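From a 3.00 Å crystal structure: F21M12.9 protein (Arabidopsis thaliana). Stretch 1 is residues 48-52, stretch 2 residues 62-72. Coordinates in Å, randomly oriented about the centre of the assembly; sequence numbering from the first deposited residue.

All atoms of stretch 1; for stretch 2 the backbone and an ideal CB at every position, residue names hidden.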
# COMPACT_ATOMS: atom_id res chain seq x y z
N LYS A 48 -5.09 7.97 0.82
CA LYS A 48 -4.59 6.81 0.10
C LYS A 48 -3.10 7.00 -0.12
O LYS A 48 -2.70 8.02 -0.67
CB LYS A 48 -5.26 6.65 -1.27
CG LYS A 48 -6.77 6.73 -1.30
CD LYS A 48 -7.23 6.11 -2.63
CE LYS A 48 -8.65 6.56 -3.03
NZ LYS A 48 -8.99 6.18 -4.45
N TYR A 49 -2.30 6.00 0.30
CA TYR A 49 -0.86 6.02 0.06
C TYR A 49 -0.52 5.12 -1.11
O TYR A 49 -0.98 4.01 -1.11
CB TYR A 49 -0.17 5.50 1.30
CG TYR A 49 -0.57 6.24 2.56
CD1 TYR A 49 -1.61 5.78 3.34
CD2 TYR A 49 0.11 7.37 2.96
CE1 TYR A 49 -1.96 6.43 4.47
CE2 TYR A 49 -0.23 8.03 4.10
CZ TYR A 49 -1.27 7.57 4.86
OH TYR A 49 -1.61 8.24 6.01
N THR A 50 0.26 5.56 -2.09
CA THR A 50 0.43 4.76 -3.31
C THR A 50 1.83 4.20 -3.49
O THR A 50 2.81 4.93 -3.47
CB THR A 50 -0.02 5.53 -4.57
OG1 THR A 50 -1.39 5.94 -4.42
CG2 THR A 50 0.11 4.65 -5.83
N GLY A 51 1.90 2.89 -3.70
CA GLY A 51 3.18 2.24 -3.94
C GLY A 51 3.74 2.51 -5.32
O GLY A 51 3.01 2.89 -6.23
N ALA A 52 5.04 2.31 -5.44
CA ALA A 52 5.74 2.35 -6.71
C ALA A 52 5.17 1.29 -7.63
O ALA A 52 4.59 0.33 -7.19
CB ALA A 52 7.20 2.07 -6.46
N UNK A 62 4.09 -4.01 -0.82
CA UNK A 62 5.00 -3.60 0.23
C UNK A 62 5.43 -2.17 0.07
O UNK A 62 5.35 -1.40 1.03
CB UNK A 62 6.23 -4.51 0.26
N UNK A 63 5.88 -1.79 -1.13
CA UNK A 63 6.19 -0.39 -1.40
C UNK A 63 5.06 0.48 -0.91
O UNK A 63 5.30 1.48 -0.22
CB UNK A 63 6.44 -0.16 -2.89
N UNK A 64 3.84 0.10 -1.26
CA UNK A 64 2.64 0.82 -0.86
C UNK A 64 2.60 1.01 0.63
O UNK A 64 2.41 2.12 1.09
CB UNK A 64 1.38 0.08 -1.33
N UNK A 65 2.79 -0.07 1.37
CA UNK A 65 2.94 -0.02 2.82
C UNK A 65 4.14 0.79 3.29
O UNK A 65 4.01 1.63 4.17
CB UNK A 65 3.05 -1.44 3.37
N UNK A 66 5.30 0.58 2.69
CA UNK A 66 6.46 1.39 3.05
C UNK A 66 6.16 2.85 2.89
O UNK A 66 6.75 3.66 3.59
CB UNK A 66 7.68 1.01 2.20
N UNK A 67 5.27 3.20 1.98
CA UNK A 67 4.87 4.59 1.83
C UNK A 67 4.04 4.95 3.05
O UNK A 67 4.30 5.98 3.71
CB UNK A 67 4.09 4.82 0.53
N UNK A 68 3.07 4.08 3.37
CA UNK A 68 2.20 4.30 4.52
C UNK A 68 2.94 4.49 5.85
O UNK A 68 2.62 5.41 6.57
CB UNK A 68 1.24 3.12 4.65
N UNK A 69 3.92 3.64 6.16
CA UNK A 69 4.60 3.70 7.46
C UNK A 69 5.51 4.91 7.54
O UNK A 69 5.70 5.49 8.61
CB UNK A 69 5.41 2.42 7.71
N UNK A 70 6.09 5.28 6.41
CA UNK A 70 7.16 6.27 6.44
C UNK A 70 6.60 7.65 6.52
O UNK A 70 7.25 8.57 7.04
CB UNK A 70 8.06 6.14 5.21
N UNK A 71 5.40 7.79 5.99
CA UNK A 71 4.66 9.02 6.06
C UNK A 71 4.29 9.18 7.52
O UNK A 71 4.58 10.19 8.13
CB UNK A 71 3.44 9.02 5.14
N UNK A 72 3.67 8.13 8.06
CA UNK A 72 3.28 8.03 9.45
C UNK A 72 4.41 8.45 10.38
O UNK A 72 4.24 9.36 11.18
CB UNK A 72 2.84 6.60 9.77

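The helix of stretch 2 runs at 124° to the strand of stretch 1 (N-to-C directions); with about 3.6 residues per turn, positions three or four apart share a face, and 63, 67 and 71 all point toward stretch 1.

Position 62 has its CA-to-CB bond directed away, with nothing of stretch 1 near it; almost any helix-compatible residue would serve, and it is Ile62.

At position 63 the bond points toward stretch 1, and the ideal CB lies 3.8 Å from the N of Ala52. Space is short and a backbone amide is on offer, which favours a small side chain, preferably with an acceptor: serine, alanine, perhaps threonine or cysteine. The residue is Ser63. With chi1 in the t well, its OG accepts a hydrogen bond from Ala52 N at 3.0 Å, nearly straight at 168°, tying the backbone at Ala52 to the helix.

At position 64 the two backbones come closest, CA to CA: its CA is 3.4 Å from Gly51 CA. The bond points sideways, and the ideal CB is already 3.7 Å from Gly51 N, so glycine, alanine or serine would suit. It is Ala64. The closeness depends on Gly51 too, since an ideal CB there would fall 2.7 Å from the N of Ala64, a clash.

Positions 65 and 66 make no contact and stretch 1 sets no demand on them; they are Gly65 and Arg66.

Position 67 points toward the strand, its ideal CB 4.2 Å from Thr50 O and 4.4 Å from Tyr49 CB. A modest side chain with some apolar character, such as valine, threonine or alanine, would fit. Thr67 has its CG2 4.3 Å from Tyr49 CB, while its OG1 donates a hydrogen bond to Ser63 O, 2.8 Å away, one turn back.

At position 68 the Tyr49 ring lies against the backbone, with the ideal CB 4.1 Å from Tyr49 CD1. A small residue lets the aromatic ring settle close: alanine or glycine, possibly serine. Ala68 puts its CA over the ring face, 4.2 Å from the centroid of the Tyr49 ring in a CH-pi contact, and its CB 4.0 Å from Tyr49 CD1.

Positions 69 and 70 lie beyond contact range and could hold many types; they are Leu69 and Leu70.

Position 71 points toward the same ring, its ideal CB 3.9 Å from Tyr49 CE2, so a small apolar residue suits. Ala71 makes this apolar contact with its methyl.

Position 72 points sideways with room for a longer chain. Ile72 brings its end nearer the strand without close contact.

Stretch 2 62-72: ISAGRTALLAI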
# COMPACT_ATOMS: atom_id res chain seq x y z
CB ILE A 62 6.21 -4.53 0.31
CG1 ILE A 62 5.75 -5.95 0.66
CG2 ILE A 62 7.22 -4.02 1.33
CD1 ILE A 62 6.84 -6.99 0.64
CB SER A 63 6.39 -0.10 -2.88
OG SER A 63 6.61 1.30 -3.06
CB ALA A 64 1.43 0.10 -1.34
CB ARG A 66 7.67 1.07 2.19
CG ARG A 66 8.61 0.07 2.78
CD ARG A 66 9.91 0.07 1.99
NE ARG A 66 10.21 -1.30 1.51
CZ ARG A 66 11.44 -1.80 1.38
NH1 ARG A 66 12.52 -1.04 1.70
NH2 ARG A 66 11.58 -3.06 0.94
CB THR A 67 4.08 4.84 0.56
OG1 THR A 67 4.76 4.23 -0.54
CG2 THR A 67 3.98 6.31 0.30
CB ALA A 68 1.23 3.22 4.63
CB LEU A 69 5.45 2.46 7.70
CG LEU A 69 4.83 1.07 7.88
CD1 LEU A 69 5.86 -0.01 7.55
CD2 LEU A 69 4.34 0.91 9.30
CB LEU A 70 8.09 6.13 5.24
CG LEU A 70 8.87 4.83 5.25
CD1 LEU A 70 9.83 4.85 4.12
CD2 LEU A 70 9.59 4.65 6.57
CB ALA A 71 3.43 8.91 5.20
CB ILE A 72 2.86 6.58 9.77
CG1 ILE A 72 1.43 6.32 9.29
CG2 ILE A 72 3.00 6.27 11.26
CD1 ILE A 72 1.17 4.86 9.06
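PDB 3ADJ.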